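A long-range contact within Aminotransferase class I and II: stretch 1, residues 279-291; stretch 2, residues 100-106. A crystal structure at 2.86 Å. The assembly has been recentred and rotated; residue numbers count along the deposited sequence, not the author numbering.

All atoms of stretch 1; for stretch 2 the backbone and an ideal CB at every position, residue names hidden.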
ATOM      1  N   SER A 279     -20.762   1.052  19.652  1.00 54.35           N
ATOM      2  CA  SER A 279     -19.897   0.486  20.688  1.00 55.64           C
ATOM      3  C   SER A 279     -18.470   1.021  20.609  1.00 54.76           C
ATOM      4  O   SER A 279     -17.861   1.039  19.542  1.00 52.72           O
ATOM      5  CB  SER A 279     -19.896  -1.044  20.619  1.00 55.63           C
ATOM      6  OG  SER A 279     -19.014  -1.613  21.575  1.00 56.72           O
ATOM      7  N   LYS A 280     -17.948   1.441  21.761  1.00 56.53           N
ATOM      8  CA  LYS A 280     -16.602   1.998  21.871  1.00 56.10           C
ATOM      9  C   LYS A 280     -15.524   0.937  21.691  1.00 55.25           C
ATOM     10  O   LYS A 280     -14.447   1.231  21.168  1.00 53.91           O
ATOM     11  CB  LYS A 280     -16.422   2.700  23.217  1.00 58.39           C
ATOM     12  CG  LYS A 280     -15.265   3.683  23.262  1.00 58.03           C
ATOM     13  CD  LYS A 280     -14.863   3.993  24.695  1.00 60.47           C
ATOM     14  CE  LYS A 280     -13.568   4.785  24.744  1.00 60.11           C
ATOM     15  NZ  LYS A 280     -12.939   4.735  26.092  1.00 62.32           N
ATOM     16  N   GLU A 281     -15.806  -0.291  22.120  1.00 56.23           N
ATOM     17  CA  GLU A 281     -14.831  -1.367  21.961  1.00 55.65           C
ATOM     18  C   GLU A 281     -14.804  -1.959  20.557  1.00 53.53           C
ATOM     19  O   GLU A 281     -13.764  -2.457  20.119  1.00 52.47           O
ATOM     20  CB  GLU A 281     -14.967  -2.448  23.041  1.00 57.67           C
ATOM     21  CG  GLU A 281     -16.278  -3.210  23.070  1.00 58.61           C
ATOM     22  CD  GLU A 281     -16.362  -4.138  24.267  1.00 61.00           C
ATOM     23  OE1 GLU A 281     -15.373  -4.853  24.542  1.00 61.07           O
ATOM     24  OE2 GLU A 281     -17.416  -4.154  24.936  1.00 62.94           O
ATOM     25  N   ILE A 282     -15.934  -1.883  19.851  1.00 53.11           N
ATOM     26  CA  ILE A 282     -15.992  -2.268  18.437  1.00 51.19           C
ATOM     27  C   ILE A 282     -15.069  -1.380  17.597  1.00 49.57           C
ATOM     28  O   ILE A 282     -14.376  -1.863  16.701  1.00 48.11           O
ATOM     29  CB  ILE A 282     -17.438  -2.223  17.876  1.00 51.13           C
ATOM     30  CG1 ILE A 282     -18.322  -3.302  18.518  1.00 52.76           C
ATOM     31  CG2 ILE A 282     -17.453  -2.375  16.357  1.00 49.03           C
ATOM     32  CD1 ILE A 282     -17.837  -4.722  18.322  1.00 52.68           C
ATOM     33  N   ILE A 283     -15.062  -0.088  17.908  1.00 50.11           N
ATOM     34  CA  ILE A 283     -14.208   0.878  17.229  1.00 49.01           C
ATOM     35  C   ILE A 283     -12.726   0.668  17.545  1.00 49.03           C
ATOM     36  O   ILE A 283     -11.901   0.635  16.640  1.00 47.56           O
ATOM     37  CB  ILE A 283     -14.688   2.326  17.506  1.00 49.71           C
ATOM     38  CG1 ILE A 283     -15.653   2.773  16.400  1.00 48.64           C
ATOM     39  CG2 ILE A 283     -13.534   3.314  17.635  1.00 49.59           C
ATOM     40  CD1 ILE A 283     -15.018   2.985  15.039  1.00 46.70           C
ATOM     41  N   GLU A 284     -12.390   0.503  18.821  1.00 50.92           N
ATOM     42  CA  GLU A 284     -11.003   0.252  19.210  1.00 51.22           C
ATOM     43  C   GLU A 284     -10.475  -1.045  18.594  1.00 50.32           C
ATOM     44  O   GLU A 284      -9.332  -1.101  18.140  1.00 49.42           O
ATOM     45  CB  GLU A 284     -10.858   0.247  20.732  1.00 53.49           C
ATOM     46  CG  GLU A 284     -10.875   1.644  21.340  1.00 54.67           C
ATOM     47  CD  GLU A 284     -11.006   1.645  22.853  1.00 57.30           C
ATOM     48  OE1 GLU A 284     -11.323   0.581  23.447  1.00 58.41           O
ATOM     49  OE2 GLU A 284     -10.796   2.725  23.451  1.00 58.43           O
ATOM     50  N   GLU A 285     -11.326  -2.070  18.574  1.00 50.83           N
ATOM     51  CA  GLU A 285     -11.071  -3.335  17.884  1.00 50.02           C
ATOM     52  C   GLU A 285     -10.787  -3.120  16.391  1.00 47.84           C
ATOM     53  O   GLU A 285      -9.894  -3.754  15.821  1.00 46.95           O
ATOM     54  CB  GLU A 285     -12.287  -4.234  18.073  1.00 51.23           C
ATOM     55  CG  GLU A 285     -12.272  -5.568  17.358  1.00 51.10           C
ATOM     56  CD  GLU A 285     -13.632  -6.239  17.424  1.00 52.38           C
ATOM     57  OE1 GLU A 285     -14.270  -6.404  16.362  1.00 51.77           O
ATOM     58  OE2 GLU A 285     -14.083  -6.571  18.547  1.00 54.69           O
ATOM     59  N   PHE A 286     -11.559  -2.219  15.781  1.00 47.06           N
ATOM     60  CA  PHE A 286     -11.402  -1.813  14.386  1.00 45.11           C
ATOM     61  C   PHE A 286     -10.059  -1.117  14.195  1.00 44.51           C
ATOM     62  O   PHE A 286      -9.281  -1.510  13.330  1.00 43.45           O
ATOM     63  CB  PHE A 286     -12.579  -0.912  13.993  1.00 44.84           C
ATOM     64  CG  PHE A 286     -12.408  -0.181  12.692  1.00 43.24           C
ATOM     65  CD1 PHE A 286     -12.654  -0.812  11.483  1.00 42.06           C
ATOM     66  CD2 PHE A 286     -12.047   1.163  12.682  1.00 43.10           C
ATOM     67  CE1 PHE A 286     -12.512  -0.125  10.285  1.00 40.89           C
ATOM     68  CE2 PHE A 286     -11.909   1.854  11.492  1.00 41.86           C
ATOM     69  CZ  PHE A 286     -12.140   1.209  10.293  1.00 40.79           C
ATOM     70  N   GLU A 287      -9.789  -0.105  15.022  1.00 45.35           N
ATOM     71  CA  GLU A 287      -8.499   0.599  15.038  1.00 45.09           C
ATOM     72  C   GLU A 287      -7.311  -0.354  15.150  1.00 45.00           C
ATOM     73  O   GLU A 287      -6.373  -0.263  14.368  1.00 44.03           O
ATOM     74  CB  GLU A 287      -8.439   1.599  16.196  1.00 46.41           C
ATOM     75  CG  GLU A 287      -9.348   2.810  16.062  1.00 46.58           C
ATOM     76  CD  GLU A 287      -9.327   3.701  17.295  1.00 48.27           C
ATOM     77  OE1 GLU A 287      -8.801   3.261  18.341  1.00 49.39           O
ATOM     78  OE2 GLU A 287      -9.840   4.841  17.222  1.00 48.52           O
ATOM     79  N   ALA A 288      -7.354  -1.260  16.124  1.00 46.24           N
ATOM     80  CA  ALA A 288      -6.274  -2.220  16.345  1.00 46.49           C
ATOM     81  C   ALA A 288      -6.046  -3.106  15.127  1.00 45.37           C
ATOM     82  O   ALA A 288      -4.906  -3.354  14.739  1.00 45.08           O
ATOM     83  CB  ALA A 288      -6.564  -3.073  17.566  1.00 48.00           C
ATOM     84  N   SER A 289      -7.143  -3.560  14.525  1.00 45.16           N
ATOM     85  CA  SER A 289      -7.094  -4.491  13.414  1.00 44.32           C
ATOM     86  C   SER A 289      -6.498  -3.870  12.159  1.00 42.88           C
ATOM     87  O   SER A 289      -5.563  -4.419  11.577  1.00 42.35           O
ATOM     88  CB  SER A 289      -8.485  -5.030  13.120  1.00 44.65           C
ATOM     89  OG  SER A 289      -8.412  -6.094  12.191  1.00 44.26           O
ATOM     90  N   LEU A 290      -7.040  -2.728  11.746  1.00 42.43           N
ATOM     91  CA  LEU A 290      -6.538  -2.017  10.567  1.00 41.31           C
ATOM     92  C   LEU A 290      -5.115  -1.466  10.719  1.00 41.31           C
ATOM     93  O   LEU A 290      -4.383  -1.361   9.733  1.00 40.53           O
ATOM     94  CB  LEU A 290      -7.515  -0.924  10.114  1.00 40.97           C
ATOM     95  CG  LEU A 290      -8.502  -1.397   9.037  1.00 40.26           C
ATOM     96  CD1 LEU A 290      -9.586  -2.324   9.583  1.00 40.79           C
ATOM     97  CD2 LEU A 290      -9.117  -0.206   8.328  1.00 39.72           C
ATOM     98  N   ALA A 291      -4.721  -1.142  11.950  1.00 42.29           N
ATOM     99  CA  ALA A 291      -3.344  -0.758  12.229  1.00 42.49           C
ATOM    100  C   ALA A 291      -2.400  -1.942  12.082  1.00 42.41           C
ATOM    101  O   ALA A 291      -1.284  -1.779  11.596  1.00 41.85           O
ATOM    102  CB  ALA A 291      -3.217  -0.142  13.609  1.00 43.69           C
ATOM    103  N   UNK A 100     -22.435   8.146  17.375  1.00 50.09           N
ATOM    104  CA  UNK A 100     -21.665   6.967  17.743  1.00 49.18           C
ATOM    105  C   UNK A 100     -20.178   7.202  17.600  1.00 47.94           C
ATOM    106  O   UNK A 100     -19.733   8.310  17.289  1.00 47.85           O
ATOM    107  CB  UNK A 100     -22.086   5.769  16.889  1.00 49.18           C
ATOM    108  N   UNK A 101     -19.406   6.149  17.826  1.00 45.90           N
ATOM    109  CA  UNK A 101     -17.957   6.243  17.778  1.00 45.30           C
ATOM    110  C   UNK A 101     -17.445   6.116  16.347  1.00 43.43           C
ATOM    111  O   UNK A 101     -17.876   5.245  15.593  1.00 42.26           O
ATOM    112  CB  UNK A 101     -17.326   5.167  18.663  1.00 45.30           C
ATOM    113  N   UNK A 102     -16.540   7.013  15.975  1.00 43.40           N
ATOM    114  CA  UNK A 102     -16.016   7.072  14.616  1.00 41.99           C
ATOM    115  C   UNK A 102     -14.487   7.158  14.617  1.00 41.81           C
ATOM    116  O   UNK A 102     -13.897   7.984  15.330  1.00 43.07           O
ATOM    117  CB  UNK A 102     -16.612   8.268  13.871  1.00 41.99           C
ATOM    118  N   UNK A 103     -13.854   6.302  13.813  1.00 40.45           N
ATOM    119  CA  UNK A 103     -12.403   6.346  13.621  1.00 40.24           C
ATOM    120  C   UNK A 103     -12.000   6.155  12.165  1.00 38.88           C
ATOM    121  O   UNK A 103     -12.648   5.426  11.421  1.00 37.79           O
ATOM    122  CB  UNK A 103     -11.730   5.275  14.482  1.00 40.24           C
ATOM    123  N   UNK A 104     -10.918   6.830  11.780  1.00 39.16           N
ATOM    124  CA  UNK A 104     -10.381   6.789  10.424  1.00 38.18           C
ATOM    125  C   UNK A 104      -8.953   6.269  10.462  1.00 38.21           C
ATOM    126  O   UNK A 104      -8.190   6.616  11.360  1.00 39.23           O
ATOM    127  CB  UNK A 104     -10.436   8.171   9.770  1.00 38.18           C
ATOM    128  N   UNK A 105      -8.613   5.412   9.502  1.00 37.30           N
ATOM    129  CA  UNK A 105      -7.257   4.869   9.360  1.00 37.53           C
ATOM    130  C   UNK A 105      -6.774   5.037   7.922  1.00 37.13           C
ATOM    131  O   UNK A 105      -7.388   4.506   6.987  1.00 36.14           O
ATOM    132  CB  UNK A 105      -7.217   3.394   9.766  1.00 37.53           C
ATOM    133  N   UNK A 106      -5.673   5.772   7.759  1.00 38.10           N
ATOM    134  CA  UNK A 106      -5.064   6.000   6.448  1.00 38.10           C
ATOM    135  C   UNK A 106      -4.811   4.695   5.702  1.00 37.45           C
ATOM    136  O   UNK A 106      -4.324   3.724   6.279  1.00 37.61           O
ATOM    137  CB  UNK A 106      -3.750   6.769   6.604  1.00 38.10           C
TER

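Helix 280-291 lies along strand 101-106 almost parallel to it, at 8° and with 8.2 Å between the axes, so alternate strand positions meet the helix and those between turn their backs on it.

Position 100 precedes the strand. Its phi of 108° strains any residue with a side chain, and no atom of the helix stretch comes within 5.5 Å of the ideal CB. Glycine is the natural expectation, and the residue is Gly 100.

At position 101, CA-to-CB points toward the first turn of the helix; the ideal CB lies 3.7 Å from Ile 283 CG1 and 4.6 Å from Lys 280 CA. The neighbourhood offers backbone and aliphatic carbon, which a broad flat ring or a long aliphatic chain could cover. The deposited Tyr 101, with chi1 in m, lays a ring face against Lys 280, whose CB sits 3.8 Å from the ring centroid and 16° off the normal, a CH-pi contact. At the root of the side chain, Tyr 101 CB packs on Ile 283 CG1 at 3.8 Å.

Position 102 points away, with nothing of the helix near its ideal CB. Extended backbone angles suit a beta-branched residue, though the helix selects nothing here; it is Ile 102.

Position 103 points toward the helix again. Its ideal CB is 3.4 Å from Glu 287 OE2, 4.0 Å from Ile 283 CD1 and 4.5 Å from Phe 286 CD2. A carboxylate oxygen so close calls for a donor, and the short distance favours a small one: serine or threonine would serve. Ser 103, with chi1 in t, donates from OG to Glu 287 OE2 at 2.8 Å. The CB of Glu 287 points sideways, but its extended chain brings the carboxylate across to the strand.

Position 104 points away and finds no partner in the helix. Many residues would fit; it is Ala 104.

At position 105 the ideal CB faces the helix at longer range, 4.3 Å from Leu 290 CD2 and 5.2 Å from Phe 286 CE2. The gap is lined by hydrocarbon and invites a medium-sized aliphatic chain such as isoleucine, leucine or methionine. Ile 105 CD1 reaches Phe 286 CE2 at 3.6 Å, and the side chain also packs on Leu 290, most closely through Ile 105 CG2 to Leu 290 CB at 4.1 Å. Ile 105 CD1 also lies 4.0 Å from Glu 287 CA, so it touches the helix backbone.

Position 106 is out of the helix's reach, leaving the choice open; it is Ala 106.

Stretch 2 (100-106) GYISAIA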
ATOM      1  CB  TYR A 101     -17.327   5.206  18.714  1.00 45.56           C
ATOM      2  CG  TYR A 101     -17.781   5.357  20.156  1.00 47.69           C
ATOM      3  CD1 TYR A 101     -17.201   6.315  21.001  1.00 49.24           C
ATOM      4  CD2 TYR A 101     -18.806   4.555  20.675  1.00 48.36           C
ATOM      5  CE1 TYR A 101     -17.621   6.463  22.316  1.00 51.36           C
ATOM      6  CE2 TYR A 101     -19.232   4.694  21.992  1.00 50.47           C
ATOM      7  CZ  TYR A 101     -18.638   5.646  22.808  1.00 51.97           C
ATOM      8  OH  TYR A 101     -19.060   5.783  24.116  1.00 54.24           O
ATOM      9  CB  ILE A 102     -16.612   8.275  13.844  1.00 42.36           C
ATOM     10  CG1 ILE A 102     -18.137   8.157  13.746  1.00 42.71           C
ATOM     11  CG2 ILE A 102     -15.992   8.409  12.454  1.00 41.07           C
ATOM     12  CD1 ILE A 102     -18.826   9.451  13.368  1.00 43.79           C
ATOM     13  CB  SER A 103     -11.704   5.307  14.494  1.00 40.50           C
ATOM     14  OG  SER A 103     -10.315   5.569  14.554  1.00 40.86           O
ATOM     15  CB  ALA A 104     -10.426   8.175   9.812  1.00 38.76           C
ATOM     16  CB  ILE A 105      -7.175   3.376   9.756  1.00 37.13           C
ATOM     17  CG1 ILE A 105      -7.184   3.215  11.275  1.00 38.13           C
ATOM     18  CG2 ILE A 105      -5.895   2.736   9.231  1.00 37.13           C
ATOM     19  CD1 ILE A 105      -8.553   3.002  11.870  1.00 38.03           C
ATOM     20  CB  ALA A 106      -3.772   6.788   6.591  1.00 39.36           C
TER
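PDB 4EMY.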